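Local coordinates for protein CurF (Lyngbya majuscula, PDB 5DP2) that is a cyclopropanase domain of the enoyl reductase family that binds NADP and takes part in curacin A biosynthesis, at residues T37-Q42 with S93-W98; S142-Y147 with K294-L299; I254-L259 with F277-S282. One frame throughout, in Å; residues are numbered along the deposited sequence. Where two conformers were deposited one is given.

Interaction 1 of 3, residues T37-Q42 with S93-W98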
loop_
_atom_site.group_PDB
_atom_site.type_symbol
_atom_site.label_atom_id
_atom_site.label_comp_id
_atom_site.label_asym_id
_atom_site.label_seq_id
_atom_site.Cartn_x
_atom_site.Cartn_y
_atom_site.Cartn_z
ATOM N N THR A 37 -6.509 -1.924 -28.472
ATOM C CA THR A 37 -5.544 -1.205 -27.620
ATOM C C THR A 37 -5.511 -1.707 -26.173
ATOM O O THR A 37 -5.070 -0.984 -25.286
ATOM C CB THR A 37 -5.636 0.306 -27.706
ATOM O OG1 THR A 37 -6.885 0.656 -27.172
ATOM C CG2 THR A 37 -5.467 0.792 -29.135
ATOM N N GLU A 38 -5.914 -2.954 -25.957
ATOM C CA GLU A 38 -5.901 -3.573 -24.636
ATOM C C GLU A 38 -4.841 -4.656 -24.535
ATOM O O GLU A 38 -4.342 -5.147 -25.545
ATOM C CB GLU A 38 -7.270 -4.170 -24.332
ATOM C CG GLU A 38 -8.393 -3.153 -24.231
ATOM C CD GLU A 38 -9.755 -3.765 -23.971
ATOM O OE1 GLU A 38 -10.031 -4.903 -24.384
ATOM O OE2 GLU A 38 -10.577 -3.047 -23.394
ATOM N N VAL A 39 -4.538 -5.045 -23.285
ATOM C CA VAL A 39 -3.614 -6.123 -22.965
ATOM C C VAL A 39 -4.287 -7.042 -21.940
ATOM O O VAL A 39 -4.904 -6.547 -20.995
ATOM C CB VAL A 39 -2.301 -5.563 -22.349
ATOM C CG1 VAL A 39 -1.311 -6.657 -22.026
ATOM C CG2 VAL A 39 -1.646 -4.539 -23.273
ATOM N N GLU A 40 -4.141 -8.358 -22.118
ATOM C CA GLU A 40 -4.659 -9.336 -21.145
ATOM C C GLU A 40 -3.488 -9.938 -20.355
ATOM O O GLU A 40 -2.536 -10.485 -20.947
ATOM C CB GLU A 40 -5.429 -10.460 -21.821
ATOM C CG GLU A 40 -6.137 -11.369 -20.821
ATOM C CD GLU A 40 -6.824 -12.551 -21.427
ATOM O OE1 GLU A 40 -7.901 -12.929 -20.898
ATOM O OE2 GLU A 40 -6.277 -13.106 -22.404
ATOM N N VAL A 41 -3.591 -9.843 -19.026
ATOM C CA VAL A 41 -2.580 -10.346 -18.104
ATOM C C VAL A 41 -3.180 -11.509 -17.288
ATOM O O VAL A 41 -4.276 -11.376 -16.720
ATOM C CB VAL A 41 -2.116 -9.242 -17.136
ATOM C CG1 VAL A 41 -1.041 -9.768 -16.200
ATOM C CG2 VAL A 41 -1.613 -8.033 -17.919
ATOM N N GLN A 42 -2.474 -12.638 -17.253
ATOM C CA GLN A 42 -2.823 -13.735 -16.340
ATOM C C GLN A 42 -2.159 -13.457 -14.990
ATOM O O GLN A 42 -0.915 -13.369 -14.895
ATOM C CB GLN A 42 -2.356 -15.073 -16.904
ATOM C CG GLN A 42 -2.835 -16.217 -16.014
ATOM C CD GLN A 42 -2.599 -17.569 -16.579
ATOM O OE1 GLN A 42 -2.152 -17.717 -17.694
ATOM N NE2 GLN A 42 -2.925 -18.579 -15.821
ATOM N N SER A 93 -4.520 -6.097 -31.050
ATOM C CA SER A 93 -3.873 -6.093 -32.344
ATOM C C SER A 93 -2.996 -4.889 -32.599
ATOM O O SER A 93 -2.015 -5.013 -33.347
ATOM C CB SER A 93 -4.948 -6.142 -33.440
ATOM O OG SER A 93 -5.784 -5.011 -33.423
ATOM N N ASP A 94 -3.357 -3.741 -32.037
ATOM C CA ASP A 94 -2.691 -2.490 -32.359
ATOM C C ASP A 94 -1.673 -2.074 -31.280
ATOM O O ASP A 94 -1.117 -0.979 -31.344
ATOM C CB ASP A 94 -3.700 -1.358 -32.616
ATOM C CG ASP A 94 -4.617 -1.556 -33.849
ATOM O OD1 ASP A 94 -4.790 -2.690 -34.361
ATOM O OD2 ASP A 94 -5.211 -0.536 -34.267
ATOM N N VAL A 95 -1.407 -2.946 -30.304
ATOM C CA VAL A 95 -0.482 -2.639 -29.217
ATOM C C VAL A 95 0.900 -3.119 -29.572
ATOM O O VAL A 95 1.088 -4.279 -29.943
ATOM C CB VAL A 95 -0.915 -3.321 -27.914
ATOM C CG1 VAL A 95 0.155 -3.190 -26.825
ATOM C CG2 VAL A 95 -2.242 -2.774 -27.442
ATOM N N SER A 96 1.848 -2.204 -29.400
ATOM C CA SER A 96 3.278 -2.436 -29.602
ATOM C C SER A 96 4.104 -2.512 -28.306
ATOM O O SER A 96 5.199 -3.071 -28.321
ATOM C CB SER A 96 3.873 -1.313 -30.475
ATOM O OG SER A 96 3.583 -0.023 -29.924
ATOM N N GLN A 97 3.593 -1.926 -27.227
ATOM C CA GLN A 97 4.376 -1.717 -25.995
ATOM C C GLN A 97 4.692 -3.016 -25.241
ATOM O O GLN A 97 5.671 -3.098 -24.513
ATOM C CB GLN A 97 3.650 -0.732 -25.048
ATOM C CG GLN A 97 4.434 -0.390 -23.784
ATOM C CD GLN A 97 3.759 0.649 -22.899
ATOM O OE1 GLN A 97 2.775 1.281 -23.290
ATOM N NE2 GLN A 97 4.299 0.832 -21.689
ATOM N N TRP A 98 3.814 -3.997 -25.367
ATOM C CA TRP A 98 3.909 -5.255 -24.639
ATOM C C TRP A 98 3.704 -6.398 -25.605
ATOM O O TRP A 98 3.037 -6.234 -26.641
ATOM C CB TRP A 98 2.836 -5.313 -23.531
ATOM C CG TRP A 98 2.966 -4.207 -22.529
ATOM C CD1 TRP A 98 2.140 -3.135 -22.390
ATOM C CD2 TRP A 98 3.976 -4.068 -21.528
ATOM N NE1 TRP A 98 2.595 -2.317 -21.394
ATOM C CE2 TRP A 98 3.711 -2.880 -20.834
ATOM C CE3 TRP A 98 5.070 -4.843 -21.142
ATOM C CZ2 TRP A 98 4.512 -2.425 -19.801
ATOM C CZ3 TRP A 98 5.868 -4.384 -20.101
ATOM C CH2 TRP A 98 5.575 -3.200 -19.445
#
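Asp94, whose CB lies 4.5 Å from Thr37 CG2, also takes the shortest polar bond here. Ser93 OG donates to Asp94 OD1 at 2.7 Å and meets it from above the carboxylate plane. This bond ties together two neighbours in the loop after strand 83-91. It does not reach residues 37-42.

Val95 makes the closest approach between the two segments. Its CG2 branch rests on the backbone of Thr37, 3.7 Å from Thr37 CA. The same methyl also lies 3.7 Å from Glu38 O. The other branch, CG1, meets Val39 CG2 at 4.2 Å. Val95 thus spends one methyl on main chain and the other on a side chain.

On Val39 the touching branch is CG2. It stands beside the backbone N, because CG1 is anti to that nitrogen (chi1 -179°). From there Val39 CG2 also reaches Trp98 CD1, at 4.1 Å. The valine and the indole cross at about a right angle, and the methyl comes to the ring obliquely. Gln97 CG lies over one face of the indole, 3.6 Å above the plane and toward the rim. Trp98 NE1 is hydrogen-bonded to Pro121 O.

Val39 opens strand 39-48, which pairs antiparallel with strand 83-91 in the GroES-like part of the enzyme. Leu124 packs on both Val39 and Trp98. The main chain of Glu38 is hydrogen-bonded to Gly92, just ahead of the loop.

The two segments bury 223 Å² between them, and their closest contacts are of van der Waals type. The loop lies against the start of strand 39-48 and the residues before it, through methyls and the indole of Trp98, at CD1. The indole N-H is satisfied by another part of the domain. This contact probably relies on shape more than on directed bonds.

Interaction 2 of 3, residues S142-Y147 with K294-L299. With NAP (NADP nicotinamide-adenine-dinucleotide phosphate), chain B.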
loop_
_atom_site.group_PDB
_atom_site.type_symbol
_atom_site.label_atom_id
_atom_site.label_comp_id
_atom_site.label_asym_id
_atom_site.label_seq_id
_atom_site.Cartn_x
_atom_site.Cartn_y
_atom_site.Cartn_z
ATOM N N SER A 142 2.605 -0.375 -1.402
ATOM C CA SER A 142 3.323 0.021 -0.184
ATOM C C SER A 142 4.491 0.975 -0.494
ATOM O O SER A 142 4.646 2.003 0.165
ATOM C CB SER A 142 3.782 -1.199 0.591
ATOM O OG SER A 142 2.696 -2.011 0.997
ATOM N N PHE A 143 5.334 0.611 -1.467
ATOM C CA PHE A 143 6.453 1.485 -1.807
ATOM C C PHE A 143 6.030 2.742 -2.520
ATOM O O PHE A 143 6.666 3.788 -2.323
ATOM C CB PHE A 143 7.549 0.758 -2.601
ATOM C CG PHE A 143 8.429 -0.133 -1.757
ATOM C CD1 PHE A 143 9.563 0.388 -1.147
ATOM C CD2 PHE A 143 8.114 -1.460 -1.560
ATOM C CE1 PHE A 143 10.397 -0.425 -0.391
ATOM C CE2 PHE A 143 8.964 -2.285 -0.821
ATOM C CZ PHE A 143 10.106 -1.758 -0.240
ATOM N N PHE A 144 5.027 2.695 -3.410
ATOM C CA PHE A 144 4.647 3.920 -4.100
ATOM C C PHE A 144 4.075 4.923 -3.093
ATOM O O PHE A 144 4.355 6.124 -3.168
ATOM C CB PHE A 144 3.696 3.662 -5.278
ATOM C CG PHE A 144 4.367 3.115 -6.522
ATOM C CD1 PHE A 144 5.222 2.018 -6.505
ATOM C CD2 PHE A 144 4.103 3.701 -7.765
ATOM C CE1 PHE A 144 5.800 1.524 -7.660
ATOM C CE2 PHE A 144 4.681 3.209 -8.927
ATOM C CZ PHE A 144 5.520 2.124 -8.876
ATOM N N THR A 145 3.273 4.432 -2.122
ATOM C CA THR A 145 2.720 5.298 -1.079
ATOM C C THR A 145 3.830 5.905 -0.236
ATOM O O THR A 145 3.867 7.114 0.007
ATOM C CB THR A 145 1.764 4.472 -0.198
ATOM O OG1 THR A 145 0.667 3.989 -0.984
ATOM C CG2 THR A 145 1.175 5.296 0.933
ATOM N N ALA A 146 4.735 5.047 0.245
ATOM C CA ALA A 146 5.799 5.525 1.123
ATOM C C ALA A 146 6.752 6.475 0.392
ATOM O O ALA A 146 7.221 7.455 0.968
ATOM C CB ALA A 146 6.532 4.364 1.742
ATOM N N TYR A 147 7.059 6.193 -0.875
ATOM C CA TYR A 147 7.960 7.062 -1.631
ATOM C C TYR A 147 7.316 8.408 -1.903
ATOM O O TYR A 147 7.940 9.466 -1.731
ATOM C CB TYR A 147 8.356 6.377 -2.952
ATOM C CG TYR A 147 9.421 7.138 -3.716
ATOM C CD1 TYR A 147 10.762 6.971 -3.426
ATOM C CD2 TYR A 147 9.092 8.008 -4.736
ATOM C CE1 TYR A 147 11.744 7.635 -4.130
ATOM C CE2 TYR A 147 10.076 8.704 -5.437
ATOM C CZ TYR A 147 11.404 8.508 -5.120
ATOM O OH TYR A 147 12.412 9.172 -5.806
ATOM N N LYS A 294 5.926 7.920 -13.458
ATOM C CA LYS A 294 7.014 8.749 -12.961
ATOM C C LYS A 294 7.581 8.234 -11.640
ATOM O O LYS A 294 8.799 8.287 -11.432
ATOM C CB LYS A 294 6.564 10.187 -12.863
ATOM C CG LYS A 294 6.289 10.801 -14.227
ATOM C CD LYS A 294 5.875 12.253 -14.118
ATOM C CE LYS A 294 4.419 12.390 -13.725
ATOM N NZ LYS A 294 4.027 13.829 -13.652
ATOM N N LEU A 295 6.718 7.700 -10.766
ATOM C CA LEU A 295 7.250 7.110 -9.546
ATOM C C LEU A 295 8.096 5.888 -9.860
ATOM O O LEU A 295 9.165 5.696 -9.249
ATOM C CB LEU A 295 6.109 6.767 -8.581
ATOM C CG LEU A 295 5.365 7.935 -7.956
ATOM C CD1 LEU A 295 4.122 7.498 -7.194
ATOM C CD2 LEU A 295 6.241 8.746 -7.042
ATOM N N TRP A 296 7.654 5.047 -10.809
ATOM C CA TRP A 296 8.448 3.868 -11.156
ATOM C C TRP A 296 9.787 4.243 -11.815
ATOM O O TRP A 296 10.769 3.527 -11.678
ATOM C CB TRP A 296 7.641 2.904 -12.034
ATOM C CG TRP A 296 8.217 1.522 -12.187
ATOM C CD1 TRP A 296 8.465 0.869 -13.368
ATOM C CD2 TRP A 296 8.593 0.589 -11.149
ATOM N NE1 TRP A 296 8.950 -0.380 -13.130
ATOM C CE2 TRP A 296 9.028 -0.593 -11.780
ATOM C CE3 TRP A 296 8.604 0.628 -9.749
ATOM C CZ2 TRP A 296 9.476 -1.709 -11.068
ATOM C CZ3 TRP A 296 9.053 -0.487 -9.032
ATOM C CH2 TRP A 296 9.499 -1.626 -9.696
ATOM N N ASP A 297 9.829 5.380 -12.511
ATOM C CA ASP A 297 11.106 5.842 -13.065
ATOM C C ASP A 297 12.154 5.986 -11.956
ATOM O O ASP A 297 13.338 5.747 -12.192
ATOM C CB ASP A 297 10.963 7.187 -13.779
ATOM C CG ASP A 297 10.255 7.110 -15.110
ATOM O OD1 ASP A 297 10.234 6.034 -15.733
ATOM O OD2 ASP A 297 9.738 8.173 -15.522
ATOM N N ASP A 298 11.742 6.396 -10.761
ATOM C CA ASP A 298 12.668 6.512 -9.623
ATOM C C ASP A 298 12.862 5.181 -8.891
ATOM O O ASP A 298 13.979 4.831 -8.498
ATOM C CB ASP A 298 12.202 7.567 -8.609
ATOM C CG ASP A 298 12.312 8.994 -9.103
ATOM O OD1 ASP A 298 12.746 9.239 -10.238
ATOM O OD2 ASP A 298 11.950 9.872 -8.311
ATOM N N LEU A 299 11.792 4.417 -8.694
ATOM C CA LEU A 299 11.867 3.245 -7.854
ATOM C C LEU A 299 12.442 2.023 -8.574
ATOM O O LEU A 299 13.053 1.168 -7.927
ATOM C CB LEU A 299 10.480 2.911 -7.306
ATOM C CG LEU A 299 9.962 3.829 -6.196
ATOM C CD1 LEU A 299 8.448 3.649 -5.994
ATOM C CD2 LEU A 299 10.682 3.551 -4.880
HETATM P PA NAP B . -0.849 -2.769 7.203
HETATM O O1A NAP B . -0.098 -3.978 6.764
HETATM O O2A NAP B . -0.098 -1.580 7.680
HETATM O O5B NAP B . -1.905 -3.251 8.301
HETATM C C5B NAP B . -2.555 -2.312 9.169
HETATM C C4B NAP B . -1.650 -1.806 10.272
HETATM O O4B NAP B . -2.429 -1.048 11.167
HETATM C C3B NAP B . -0.967 -2.889 11.054
HETATM O O3B NAP B . 0.442 -2.770 10.840
HETATM C C2B NAP B . -1.345 -2.633 12.525
HETATM O O2B NAP B . -0.319 -2.635 13.477
HETATM C C1B NAP B . -1.887 -1.217 12.494
HETATM N N9A NAP B . -2.995 -0.971 13.406
HETATM C C8A NAP B . -4.331 -1.210 13.169
HETATM N N7A NAP B . -5.076 -0.853 14.242
HETATM C C5A NAP B . -4.217 -0.376 15.155
HETATM C C6A NAP B . -4.345 0.160 16.471
HETATM N N6A NAP B . -5.563 0.266 17.039
HETATM N N1A NAP B . -3.246 0.553 17.103
HETATM C C2A NAP B . -2.054 0.433 16.508
HETATM N N3A NAP B . -1.809 -0.048 15.286
HETATM C C4A NAP B . -2.882 -0.463 14.631
HETATM O O3 NAP B . -1.840 -2.292 6.027
HETATM P PN NAP B . -1.515 -1.475 4.688
HETATM O O1N NAP B . -2.349 -2.053 3.611
HETATM O O2N NAP B . -0.033 -1.370 4.479
HETATM O O5D NAP B . -2.119 -0.074 5.039
HETATM C C5D NAP B . -1.500 0.711 6.084
HETATM C C4D NAP B . -2.465 1.840 6.526
HETATM O O4D NAP B . -2.363 2.881 5.590
HETATM C C3D NAP B . -3.947 1.449 6.543
HETATM O O3D NAP B . -4.605 2.261 7.524
HETATM C C2D NAP B . -4.400 1.772 5.142
HETATM O O2D NAP B . -5.809 2.021 5.112
HETATM C C1D NAP B . -3.578 2.994 4.828
HETATM N N1N NAP B . -3.112 3.247 3.447
HETATM C C2N NAP B . -3.382 4.435 2.860
HETATM C C3N NAP B . -2.959 4.741 1.570
HETATM C C7N NAP B . -3.281 6.068 0.973
HETATM O O7N NAP B . -3.055 6.167 -0.214
HETATM N N7N NAP B . -3.779 7.051 1.770
HETATM C C4N NAP B . -2.228 3.787 0.854
HETATM C C5N NAP B . -1.961 2.575 1.478
HETATM C C6N NAP B . -2.407 2.317 2.780
HETATM P P2B NAP B . 0.391 -3.954 14.036
HETATM O O1X NAP B . 1.192 -4.539 12.880
HETATM O O2X NAP B . 1.250 -3.416 15.145
HETATM O O3X NAP B . -0.707 -4.884 14.495
#
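Phe144 CG is anti to its carbonyl carbon (chi1 -77°), while Tyr147 CG is anti to its backbone N (chi1 -173°). These torsions set the two CG atoms, one helical turn apart, and the rings beyond them both meet Leu299. Its CD1 sits over the face of Phe144, 4.0 Å from the ring centroid, in a CH-pi contact. Its CG lies over one face of the Tyr147 ring, and Leu299 CD2 is 3.7 Å from Tyr147 CD1.

Leu295 joins from the next turn back. Its CB approaches Phe144 CD2 at 3.8 Å, and its CD2 touches the edge of the Tyr147 ring. Phe144 also meets Trp296 rim to rim, with Phe144 CZ 3.5 Å from Trp296 CE3; neither ring covers the other.

One hydrogen bond joins the two segments. Tyr147 OH donates to Asp298 OD2 at 2.6 Å, on the anti side of that oxygen and somewhat out of the carboxylate plane. A phenylalanine in place of Tyr147 would probably leave Asp298 OD2 without this donor and the ring without its polar tether to the second helix.

Thr145 lies on the far side of its helix. Its OG1 is hydrogen-bonded to Met141 O and stands 3.4 Å from NADP C4N, the nicotinamide carbon that carries the transferable hydride in the reduced cofactor.

The segments of helices 140-153 and 290-305 cross at 95°, with axes 10.7 Å apart. This is a buried, nearly perpendicular helix packing, with one helix bordering the nicotinamide site of an enoyl reductase fold.

Interaction 3 of 3, residues I254-L259 with F277-S282. With NAP (NADP nicotinamide-adenine-dinucleotide phosphate), chain B.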
loop_
_atom_site.group_PDB
_atom_site.type_symbol
_atom_site.label_atom_id
_atom_site.label_comp_id
_atom_site.label_asym_id
_atom_site.label_seq_id
_atom_site.Cartn_x
_atom_site.Cartn_y
_atom_site.Cartn_z
ATOM N N ILE A 254 2.782 13.531 7.517
ATOM C CA ILE A 254 2.229 12.743 6.422
ATOM C C ILE A 254 1.122 11.874 6.995
ATOM O O ILE A 254 1.340 11.101 7.934
ATOM C CB ILE A 254 3.288 11.844 5.775
ATOM C CG1 ILE A 254 4.545 12.617 5.343
ATOM C CG2 ILE A 254 2.673 11.096 4.613
ATOM C CD1 ILE A 254 5.714 11.677 5.162
ATOM N N GLU A 255 -0.088 11.985 6.412
ATOM C CA GLU A 255 -1.234 11.209 6.886
ATOM C C GLU A 255 -1.777 10.370 5.737
ATOM O O GLU A 255 -2.272 10.943 4.725
ATOM C CB GLU A 255 -2.321 12.118 7.466
ATOM C CG GLU A 255 -3.516 11.350 8.047
ATOM C CD GLU A 255 -3.098 10.362 9.137
ATOM O OE1 GLU A 255 -2.712 10.850 10.231
ATOM O OE2 GLU A 255 -3.126 9.137 8.916
ATOM N N ILE A 256 -1.698 9.054 5.894
ATOM C CA ILE A 256 -2.265 8.147 4.903
ATOM C C ILE A 256 -3.541 7.476 5.405
ATOM O O ILE A 256 -4.211 6.804 4.622
ATOM C CB ILE A 256 -1.249 7.113 4.373
ATOM C CG1 ILE A 256 -0.853 6.062 5.413
ATOM C CG2 ILE A 256 -0.020 7.835 3.808
ATOM C CD1 ILE A 256 -0.002 4.928 4.871
ATOM N N GLY A 257 -3.895 7.634 6.679
ATOM C CA GLY A 257 -5.204 7.162 7.094
ATOM C C GLY A 257 -6.269 8.033 6.429
ATOM O O GLY A 257 -6.016 9.200 6.127
ATOM N N ARG A 258 -7.427 7.451 6.175
ATOM C CA ARG A 258 -8.481 8.208 5.520
ATOM C C ARG A 258 -9.721 8.359 6.378
ATOM O O ARG A 258 -10.626 9.079 5.996
ATOM C CB ARG A 258 -8.776 7.646 4.106
ATOM C CG ARG A 258 -7.566 7.627 3.174
ATOM C CD ARG A 258 -7.003 8.997 2.896
ATOM N NE ARG A 258 -7.933 9.836 2.142
ATOM C CZ ARG A 258 -7.735 11.109 1.821
ATOM N NH1 ARG A 258 -6.678 11.778 2.281
ATOM N NH2 ARG A 258 -8.622 11.724 1.058
ATOM N N LEU A 259 -9.774 7.711 7.542
ATOM C CA LEU A 259 -10.927 7.832 8.439
ATOM C C LEU A 259 -10.688 8.907 9.470
ATOM O O LEU A 259 -9.680 8.920 10.170
ATOM C CB LEU A 259 -11.207 6.507 9.178
ATOM C CG LEU A 259 -11.341 5.222 8.363
ATOM C CD1 LEU A 259 -11.298 3.961 9.229
ATOM C CD2 LEU A 259 -12.638 5.296 7.585
ATOM N N PHE A 277 0.416 16.873 5.052
ATOM C CA PHE A 277 0.367 16.150 3.800
ATOM C C PHE A 277 -0.548 14.914 3.887
ATOM O O PHE A 277 -0.088 13.783 3.940
ATOM C CB PHE A 277 1.763 15.722 3.361
ATOM C CG PHE A 277 2.683 16.861 3.086
ATOM C CD1 PHE A 277 2.481 17.660 1.982
ATOM C CD2 PHE A 277 3.783 17.121 3.913
ATOM C CE1 PHE A 277 3.348 18.711 1.687
ATOM C CE2 PHE A 277 4.661 18.147 3.627
ATOM C CZ PHE A 277 4.421 18.958 2.538
ATOM N N PRO A 278 -1.885 15.136 3.854
ATOM C CA PRO A 278 -2.802 14.024 3.679
ATOM C C PRO A 278 -2.904 13.673 2.195
ATOM O O PRO A 278 -2.919 14.584 1.339
ATOM C CB PRO A 278 -4.135 14.615 4.170
ATOM C CG PRO A 278 -4.066 16.075 3.799
ATOM C CD PRO A 278 -2.578 16.428 3.954
ATOM N N PHE A 279 -3.014 12.391 1.864
ATOM C CA PHE A 279 -3.223 12.034 0.470
ATOM C C PHE A 279 -3.824 10.652 0.378
ATOM O O PHE A 279 -3.760 9.860 1.326
ATOM C CB PHE A 279 -1.928 12.111 -0.373
ATOM C CG PHE A 279 -0.828 11.158 0.059
ATOM C CD1 PHE A 279 0.087 11.512 1.028
ATOM C CD2 PHE A 279 -0.685 9.915 -0.525
ATOM C CE1 PHE A 279 1.113 10.647 1.381
ATOM C CE2 PHE A 279 0.321 9.045 -0.139
ATOM C CZ PHE A 279 1.231 9.419 0.810
ATOM N N ASP A 280 -4.385 10.349 -0.800
ATOM C CA ASP A 280 -4.961 9.048 -1.116
ATOM C C ASP A 280 -4.422 8.623 -2.474
ATOM O O ASP A 280 -4.723 9.255 -3.507
ATOM C CB ASP A 280 -6.497 9.091 -1.083
ATOM C CG ASP A 280 -7.123 7.710 -1.277
ATOM O OD1 ASP A 280 -6.540 6.905 -2.006
ATOM O OD2 ASP A 280 -8.206 7.429 -0.707
ATOM N N MET A 281 -3.584 7.597 -2.464
ATOM C CA MET A 281 -2.950 7.164 -3.708
ATOM C C MET A 281 -3.930 6.728 -4.773
ATOM O O MET A 281 -3.686 6.944 -5.963
ATOM C CB MET A 281 -1.964 6.045 -3.438
ATOM C CG MET A 281 -0.781 6.460 -2.614
ATOM S SD MET A 281 0.345 7.633 -3.434
ATOM C CE MET A 281 1.220 6.500 -4.496
ATOM N N SER A 282 -5.031 6.089 -4.364
ATOM C CA SER A 282 -6.036 5.718 -5.353
ATOM C C SER A 282 -6.567 6.943 -6.115
ATOM O O SER A 282 -6.699 6.910 -7.345
ATOM C CB SER A 282 -7.133 4.867 -4.714
ATOM O OG SER A 282 -7.883 5.553 -3.761
HETATM P PA NAP B . -0.849 -2.769 7.203
HETATM O O1A NAP B . -0.098 -3.978 6.764
HETATM O O2A NAP B . -0.098 -1.580 7.680
HETATM O O5B NAP B . -1.905 -3.251 8.301
HETATM C C5B NAP B . -2.555 -2.312 9.169
HETATM C C4B NAP B . -1.650 -1.806 10.272
HETATM O O4B NAP B . -2.429 -1.048 11.167
HETATM C C3B NAP B . -0.967 -2.889 11.054
HETATM O O3B NAP B . 0.442 -2.770 10.840
HETATM C C2B NAP B . -1.345 -2.633 12.525
HETATM O O2B NAP B . -0.319 -2.635 13.477
HETATM C C1B NAP B . -1.887 -1.217 12.494
HETATM N N9A NAP B . -2.995 -0.971 13.406
HETATM C C8A NAP B . -4.331 -1.210 13.169
HETATM N N7A NAP B . -5.076 -0.853 14.242
HETATM C C5A NAP B . -4.217 -0.376 15.155
HETATM C C6A NAP B . -4.345 0.160 16.471
HETATM N N6A NAP B . -5.563 0.266 17.039
HETATM N N1A NAP B . -3.246 0.553 17.103
HETATM C C2A NAP B . -2.054 0.433 16.508
HETATM N N3A NAP B . -1.809 -0.048 15.286
HETATM C C4A NAP B . -2.882 -0.463 14.631
HETATM O O3 NAP B . -1.840 -2.292 6.027
HETATM P PN NAP B . -1.515 -1.475 4.688
HETATM O O1N NAP B . -2.349 -2.053 3.611
HETATM O O2N NAP B . -0.033 -1.370 4.479
HETATM O O5D NAP B . -2.119 -0.074 5.039
HETATM C C5D NAP B . -1.500 0.711 6.084
HETATM C C4D NAP B . -2.465 1.840 6.526
HETATM O O4D NAP B . -2.363 2.881 5.590
HETATM C C3D NAP B . -3.947 1.449 6.543
HETATM O O3D NAP B . -4.605 2.261 7.524
HETATM C C2D NAP B . -4.400 1.772 5.142
HETATM O O2D NAP B . -5.809 2.021 5.112
HETATM C C1D NAP B . -3.578 2.994 4.828
HETATM N N1N NAP B . -3.112 3.247 3.447
HETATM C C2N NAP B . -3.382 4.435 2.860
HETATM C C3N NAP B . -2.959 4.741 1.570
HETATM C C7N NAP B . -3.281 6.068 0.973
HETATM O O7N NAP B . -3.055 6.167 -0.214
HETATM N N7N NAP B . -3.779 7.051 1.770
HETATM C C4N NAP B . -2.228 3.787 0.854
HETATM C C5N NAP B . -1.961 2.575 1.478
HETATM C C6N NAP B . -2.407 2.317 2.780
HETATM P P2B NAP B . 0.391 -3.954 14.036
HETATM O O1X NAP B . 1.192 -4.539 12.880
HETATM O O2X NAP B . 1.250 -3.416 15.145
HETATM O O3X NAP B . -0.707 -4.884 14.495
HETATM O O HOH W 1 -10.099 8.927 0.367
#
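The nicotinamide end of the NADP pocket is built here, just beyond parallel strands 251-255 and 275-278 of the Rossmann-type sheet. Glu255 N donates to Phe277 O at 3.1 Å, and Phe279 N donates to Glu255 O at 3.3 Å. Both segments then turn to the cofactor.

NADP N7N donates to Ile256 O at 2.9 Å and to Phe279 O at 2.8 Å. Met281 N donates to NADP O7N at 2.7 Å, almost straight (175°). Phe279 CG stands between the backbone N and the carbonyl carbon (chi1 62°); the ring beyond it meets Ile254 CG2 at its edge and Ile256 CG2 obliquely at CZ.

Asp280 CB lies over one face of the Arg258 guanidinium. The salt bridge from Arg258 NE to Asp280 OD2 is long, with no N-H aimed at the oxygen. A water accepts from Arg258 NE at 2.9 Å and donates to Asp280 OD2 at 2.6 Å. OD2 also forms a salt bridge with Arg51. At the N-cap of helix 281-287, Asp280 OD1 accepts from Ser282 OG and, weakly, from Ser282 N.

Three bonds to main-chain atoms of both segments fix the carboxamide's rotation, and the helix start at Met281 would probably favour its oxygen.

In the fold
Interactions 2 and 3 meet at the nicotinamide of NADP, with centres about 15 Å apart. Met281 of interaction 3 packs on both helices of interaction 2. Its CG lies 3.3 Å from Thr145 OG1, and its CE lies 3.4 Å from Phe144 O. Met281 also packs on Leu295 of the second helix. Thr145 O reaches Phe279 CZ at 3.6 Å. The same residues that border the cofactor thus also join the two contacts. Interaction 1 stands apart near the surface of the GroES-like part. Its centre is about 24 Å from that of interaction 2 and about 32 Å from that of interaction 3, and it touches neither.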